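Local atomic coordinates of alpha-1,3-glucanase (Streptomyces thermodiastaticus, PDB entry 7C7D), a protein that probably hydrolyses alpha-1,3-glucan as a thermostable glycoside hydrolase of family GH87, with a calcium ion bound in its catalytic unit. Residues Leu112-Leu126 / Arg137-Asp149. Residues are numbered along the deposited sequence; the frame is centred on the assembly and turned at random.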
loop_
_atom_site.group_PDB
_atom_site.type_symbol
_atom_site.label_atom_id
_atom_site.label_comp_id
_atom_site.label_asym_id
_atom_site.label_seq_id
_atom_site.Cartn_x
_atom_site.Cartn_y
_atom_site.Cartn_z
ATOM N N LEU A 112 -5.283 -18.435 -6.466
ATOM C CA LEU A 112 -5.393 -17.365 -7.444
ATOM C C LEU A 112 -6.042 -16.155 -6.791
ATOM O O LEU A 112 -7.080 -16.292 -6.141
ATOM C CB LEU A 112 -6.271 -17.855 -8.599
ATOM C CG LEU A 112 -6.628 -16.880 -9.710
ATOM C CD1 LEU A 112 -5.369 -16.434 -10.422
ATOM C CD2 LEU A 112 -7.589 -17.538 -10.683
ATOM N N THR A 113 -5.428 -14.983 -6.950
ATOM C CA THR A 113 -6.053 -13.712 -6.598
ATOM C C THR A 113 -6.095 -12.845 -7.845
ATOM O O THR A 113 -5.088 -12.729 -8.551
ATOM C CB THR A 113 -5.284 -12.991 -5.487
ATOM O OG1 THR A 113 -5.207 -13.838 -4.336
ATOM C CG2 THR A 113 -5.980 -11.689 -5.099
ATOM N N VAL A 114 -7.249 -12.247 -8.126
ATOM C CA VAL A 114 -7.447 -11.462 -9.339
ATOM C C VAL A 114 -7.910 -10.064 -8.966
ATOM O O VAL A 114 -8.896 -9.906 -8.237
ATOM C CB VAL A 114 -8.469 -12.128 -10.274
ATOM C CG1 VAL A 114 -8.664 -11.291 -11.529
ATOM C CG2 VAL A 114 -8.018 -13.532 -10.634
ATOM N N ALA A 115 -7.208 -9.051 -9.468
ATOM C CA ALA A 115 -7.647 -7.666 -9.344
ATOM C C ALA A 115 -8.474 -7.314 -10.574
ATOM O O ALA A 115 -8.046 -7.554 -11.705
ATOM C CB ALA A 115 -6.442 -6.731 -9.223
ATOM N N TYR A 116 -9.658 -6.753 -10.352
ATOM C CA TYR A 116 -10.630 -6.591 -11.424
ATOM C C TYR A 116 -11.552 -5.433 -11.065
ATOM O O TYR A 116 -11.607 -4.993 -9.916
ATOM C CB TYR A 116 -11.474 -7.869 -11.579
ATOM C CG TYR A 116 -12.415 -7.984 -10.404
ATOM C CD1 TYR A 116 -11.983 -8.524 -9.194
ATOM C CD2 TYR A 116 -13.704 -7.453 -10.461
ATOM C CE1 TYR A 116 -12.810 -8.553 -8.083
ATOM C CE2 TYR A 116 -14.525 -7.466 -9.352
ATOM C CZ TYR A 116 -14.082 -8.023 -8.175
ATOM O OH TYR A 116 -14.905 -8.056 -7.075
ATOM N N SER A 117 -12.330 -4.990 -12.054
ATOM C CA SER A 117 -13.416 -4.041 -11.844
ATOM C C SER A 117 -14.646 -4.517 -12.612
ATOM O O SER A 117 -14.521 -5.087 -13.699
ATOM C CB SER A 117 -13.007 -2.657 -12.360
ATOM O OG SER A 117 -14.013 -1.689 -12.143
ATOM N N VAL A 118 -15.829 -4.304 -12.045
ATOM C CA VAL A 118 -17.086 -4.452 -12.785
ATOM C C VAL A 118 -17.845 -3.153 -12.658
ATOM O O VAL A 118 -17.577 -2.340 -11.750
ATOM C CB VAL A 118 -17.921 -5.659 -12.280
ATOM C CG1 VAL A 118 -17.166 -6.962 -12.477
ATOM C CG2 VAL A 118 -18.365 -5.454 -10.841
ATOM N N PRO A 119 -18.818 -2.898 -13.535
ATOM C CA PRO A 119 -19.521 -1.615 -13.500
ATOM C C PRO A 119 -20.257 -1.403 -12.185
ATOM O O PRO A 119 -20.771 -2.342 -11.571
ATOM C CB PRO A 119 -20.493 -1.708 -14.682
ATOM C CG PRO A 119 -19.835 -2.666 -15.617
ATOM C CD PRO A 119 -19.209 -3.692 -14.717
ATOM N N ASP A 120 -20.291 -0.146 -11.754
ATOM C CA ASP A 120 -20.905 0.188 -10.478
ATOM C C ASP A 120 -22.370 -0.220 -10.482
ATOM O O ASP A 120 -23.091 0.026 -11.451
ATOM C CB ASP A 120 -20.780 1.687 -10.222
ATOM C CG ASP A 120 -20.940 2.039 -8.763
ATOM O OD1 ASP A 120 -21.053 1.112 -7.934
ATOM O OD2 ASP A 120 -20.951 3.242 -8.445
ATOM N N GLY A 121 -22.797 -0.874 -9.403
ATOM C CA GLY A 121 -24.140 -1.397 -9.292
ATOM C C GLY A 121 -24.295 -2.842 -9.700
ATOM O O GLY A 121 -25.343 -3.441 -9.425
ATOM N N GLN A 122 -23.292 -3.430 -10.336
ATOM C CA GLN A 122 -23.407 -4.768 -10.889
ATOM C C GLN A 122 -22.500 -5.742 -10.154
ATOM O O GLN A 122 -21.567 -5.358 -9.440
ATOM C CB GLN A 122 -23.080 -4.773 -12.382
ATOM C CG GLN A 122 -24.018 -3.904 -13.197
ATOM C CD GLN A 122 -23.634 -3.864 -14.656
ATOM O OE1 GLN A 122 -22.674 -4.503 -15.066
ATOM N NE2 GLN A 122 -24.386 -3.113 -15.449
ATOM N N SER A 123 -22.789 -7.020 -10.354
ATOM C CA SER A 123 -22.000 -8.090 -9.767
ATOM C C SER A 123 -22.237 -9.347 -10.584
ATOM O O SER A 123 -23.157 -9.419 -11.402
ATOM C CB SER A 123 -22.361 -8.315 -8.298
ATOM O OG SER A 123 -23.710 -8.722 -8.177
ATOM N N GLY A 124 -21.386 -10.339 -10.356
ATOM C CA GLY A 124 -21.542 -11.611 -11.026
ATOM C C GLY A 124 -20.417 -12.548 -10.664
ATOM O O GLY A 124 -19.906 -12.522 -9.538
ATOM N N THR A 125 -20.027 -13.391 -11.609
ATOM C CA THR A 125 -18.953 -14.335 -11.373
ATOM C C THR A 125 -18.039 -14.345 -12.582
ATOM O O THR A 125 -18.383 -13.850 -13.656
ATOM C CB THR A 125 -19.475 -15.750 -11.107
ATOM O OG1 THR A 125 -20.317 -16.151 -12.191
ATOM C CG2 THR A 125 -20.260 -15.802 -9.805
ATOM N N LEU A 126 -16.859 -14.916 -12.382
ATOM C CA LEU A 126 -15.858 -15.067 -13.426
ATOM C C LEU A 126 -15.422 -16.522 -13.401
ATOM O O LEU A 126 -14.941 -17.007 -12.372
ATOM C CB LEU A 126 -14.682 -14.132 -13.133
ATOM C CG LEU A 126 -13.605 -13.919 -14.195
ATOM C CD1 LEU A 126 -14.170 -13.422 -15.514
ATOM C CD2 LEU A 126 -12.577 -12.936 -13.663
ATOM N N ARG A 137 -15.670 -24.177 -9.476
ATOM C CA ARG A 137 -16.004 -22.986 -8.725
ATOM C C ARG A 137 -15.608 -21.803 -9.581
ATOM O O ARG A 137 -14.804 -21.922 -10.509
ATOM C CB ARG A 137 -15.226 -22.903 -7.424
ATOM C CG ARG A 137 -15.802 -23.638 -6.263
ATOM C CD ARG A 137 -14.720 -23.936 -5.229
ATOM N NE ARG A 137 -13.755 -24.953 -5.670
ATOM C CZ ARG A 137 -12.744 -24.787 -6.528
ATOM N NH1 ARG A 137 -12.433 -23.601 -7.034
ATOM N NH2 ARG A 137 -11.979 -25.821 -6.831
ATOM N N SER A 138 -16.181 -20.658 -9.260
ATOM C CA SER A 138 -15.916 -19.433 -9.990
ATOM C C SER A 138 -15.505 -18.353 -9.005
ATOM O O SER A 138 -15.680 -18.490 -7.790
ATOM C CB SER A 138 -17.158 -18.978 -10.762
ATOM O OG SER A 138 -18.233 -18.756 -9.869
ATOM N N LEU A 139 -14.950 -17.278 -9.542
ATOM C CA LEU A 139 -14.599 -16.127 -8.729
ATOM C C LEU A 139 -15.817 -15.223 -8.614
ATOM O O LEU A 139 -16.494 -14.957 -9.610
ATOM C CB LEU A 139 -13.454 -15.353 -9.377
ATOM C CG LEU A 139 -12.092 -16.042 -9.411
ATOM C CD1 LEU A 139 -11.260 -15.494 -10.556
ATOM C CD2 LEU A 139 -11.377 -15.868 -8.087
ATOM N N THR A 140 -16.100 -14.762 -7.403
ATOM C CA THR A 140 -17.141 -13.763 -7.210
ATOM C C THR A 140 -16.576 -12.390 -7.544
ATOM O O THR A 140 -15.514 -12.012 -7.044
ATOM C CB THR A 140 -17.630 -13.794 -5.764
ATOM O OG1 THR A 140 -18.159 -15.094 -5.475
ATOM C CG2 THR A 140 -18.708 -12.735 -5.533
ATOM N N VAL A 141 -17.272 -11.649 -8.399
ATOM C CA VAL A 141 -16.855 -10.307 -8.781
ATOM C C VAL A 141 -17.986 -9.338 -8.474
ATOM O O VAL A 141 -19.160 -9.627 -8.740
ATOM C CB VAL A 141 -16.422 -10.217 -10.260
ATOM C CG1 VAL A 141 -15.086 -10.925 -10.470
ATOM C CG2 VAL A 141 -17.474 -10.807 -11.176
ATOM N N THR A 142 -17.636 -8.193 -7.895
ATOM C CA THR A 142 -18.657 -7.245 -7.484
ATOM C C THR A 142 -18.103 -5.831 -7.504
ATOM O O THR A 142 -16.889 -5.609 -7.479
ATOM C CB THR A 142 -19.210 -7.575 -6.093
ATOM O OG1 THR A 142 -20.264 -6.658 -5.775
ATOM C CG2 THR A 142 -18.112 -7.482 -5.036
ATOM N N SER A 143 -19.033 -4.876 -7.552
ATOM C CA SER A 143 -18.750 -3.457 -7.400
ATOM C C SER A 143 -19.040 -2.959 -5.992
ATOM O O SER A 143 -18.820 -1.775 -5.711
ATOM C CB SER A 143 -19.560 -2.638 -8.409
ATOM O OG SER A 143 -20.952 -2.885 -8.247
ATOM N N LYS A 144 -19.487 -3.848 -5.099
ATOM C CA LYS A 144 -19.943 -3.444 -3.773
ATOM C C LYS A 144 -18.873 -2.677 -3.006
ATOM O O LYS A 144 -19.181 -1.701 -2.315
ATOM C CB LYS A 144 -20.388 -4.680 -2.986
ATOM C CG LYS A 144 -20.679 -4.390 -1.522
ATOM C CD LYS A 144 -21.113 -5.632 -0.771
ATOM C CE LYS A 144 -21.456 -5.279 0.668
ATOM N NZ LYS A 144 -21.877 -6.461 1.457
ATOM N N TYR A 145 -17.615 -3.099 -3.114
ATOM C CA TYR A 145 -16.528 -2.516 -2.338
ATOM C C TYR A 145 -15.790 -1.425 -3.091
ATOM O O TYR A 145 -14.771 -0.924 -2.597
ATOM C CB TYR A 145 -15.556 -3.608 -1.882
ATOM C CG TYR A 145 -16.272 -4.770 -1.257
ATOM C CD1 TYR A 145 -16.772 -4.685 0.034
ATOM C CD2 TYR A 145 -16.473 -5.948 -1.961
ATOM C CE1 TYR A 145 -17.446 -5.743 0.609
ATOM C CE2 TYR A 145 -17.144 -7.014 -1.398
ATOM C CZ TYR A 145 -17.631 -6.906 -0.114
ATOM O OH TYR A 145 -18.296 -7.973 0.444
ATOM N N SER A 146 -16.280 -1.050 -4.269
ATOM C CA SER A 146 -15.607 -0.151 -5.188
ATOM C C SER A 146 -16.438 1.110 -5.393
ATOM O O SER A 146 -17.585 1.203 -4.950
ATOM C CB SER A 146 -15.372 -0.853 -6.532
ATOM O OG SER A 146 -14.546 -1.999 -6.374
ATOM N N TYR A 147 -15.837 2.089 -6.081
ATOM C CA TYR A 147 -16.483 3.355 -6.432
ATOM C C TYR A 147 -16.744 4.198 -5.191
ATOM O O TYR A 147 -17.882 4.314 -4.710
ATOM C CB TYR A 147 -17.748 3.142 -7.276
ATOM C CG TYR A 147 -17.471 2.352 -8.533
ATOM C CD1 TYR A 147 -17.029 2.979 -9.690
ATOM C CD2 TYR A 147 -17.626 0.975 -8.555
ATOM C CE1 TYR A 147 -16.757 2.252 -10.843
ATOM C CE2 TYR A 147 -17.354 0.240 -9.695
ATOM C CZ TYR A 147 -16.932 0.884 -10.837
ATOM O OH TYR A 147 -16.656 0.165 -11.972
ATOM N N VAL A 148 -15.672 4.785 -4.675
ATOM C CA VAL A 148 -15.654 5.493 -3.405
ATOM C C VAL A 148 -15.472 6.975 -3.688
ATOM O O VAL A 148 -14.558 7.367 -4.425
ATOM C CB VAL A 148 -14.516 4.963 -2.514
ATOM C CG1 VAL A 148 -14.376 5.799 -1.255
ATOM C CG2 VAL A 148 -14.741 3.495 -2.180
ATOM N N ASP A 149 -16.331 7.795 -3.092
ATOM C CA ASP A 149 -16.210 9.241 -3.143
ATOM C C ASP A 149 -15.659 9.752 -1.820
ATOM O O ASP A 149 -16.045 9.277 -0.745
ATOM C CB ASP A 149 -17.579 9.881 -3.371
ATOM C CG ASP A 149 -18.015 9.829 -4.815
ATOM O OD1 ASP A 149 -17.141 9.707 -5.694
ATOM O OD2 ASP A 149 -19.235 9.919 -5.067
HETATM O O HOH W 1 -15.506 -3.337 -9.171
HETATM O O HOH W 2 -21.001 3.549 -5.597
#
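Ser123-Leu126 pairs antiparallel with Leu139-Thr142, with Gly124 facing Val141 and Leu126 facing Leu139 as hydrogen-bonded pairs, while the axis of strand 112-117 passes 7.6 Å from that of strand 137-142. Val141 covers one face of the Tyr116 ring. Its CG1 sits 3.6 Å from the ring centroid, almost on the normal, a CH-pi contact. The Tyr116 hydroxyl reaches past it and accepts a nearly straight hydrogen bond from Thr142 N (2.9 Å to OH, 162°). Leu139 CD1 meets Val114 CG2 at 3.8 Å, and Leu181 of strand 178-183 joins this apolar layer. Strand 133-142 is the outermost strand of one sheet of the two-sheet beta-sandwich domain, joined to 123-130 as a hairpin; strand 112-117 belongs to the other sheet. Beyond the strands, a type II beta turn from Pro119 to Gln122 meets Ser143. Gln122 O accepts two hydrogen bonds, one from Ser143 N and one from Ser143 OG (2.8 Å), the latter on a lone pair. Ser143 chi1 of 58° brings OG to Gln122 O. The Asp120 carboxylate stacks on the Tyr147 ring, their planes 12° apart, with Asp120 CB 3.6 Å from the centroid of that ring. At the ring edge, Tyr147 OH donates to Val118 O at 2.7 Å, from above the carbonyl plane.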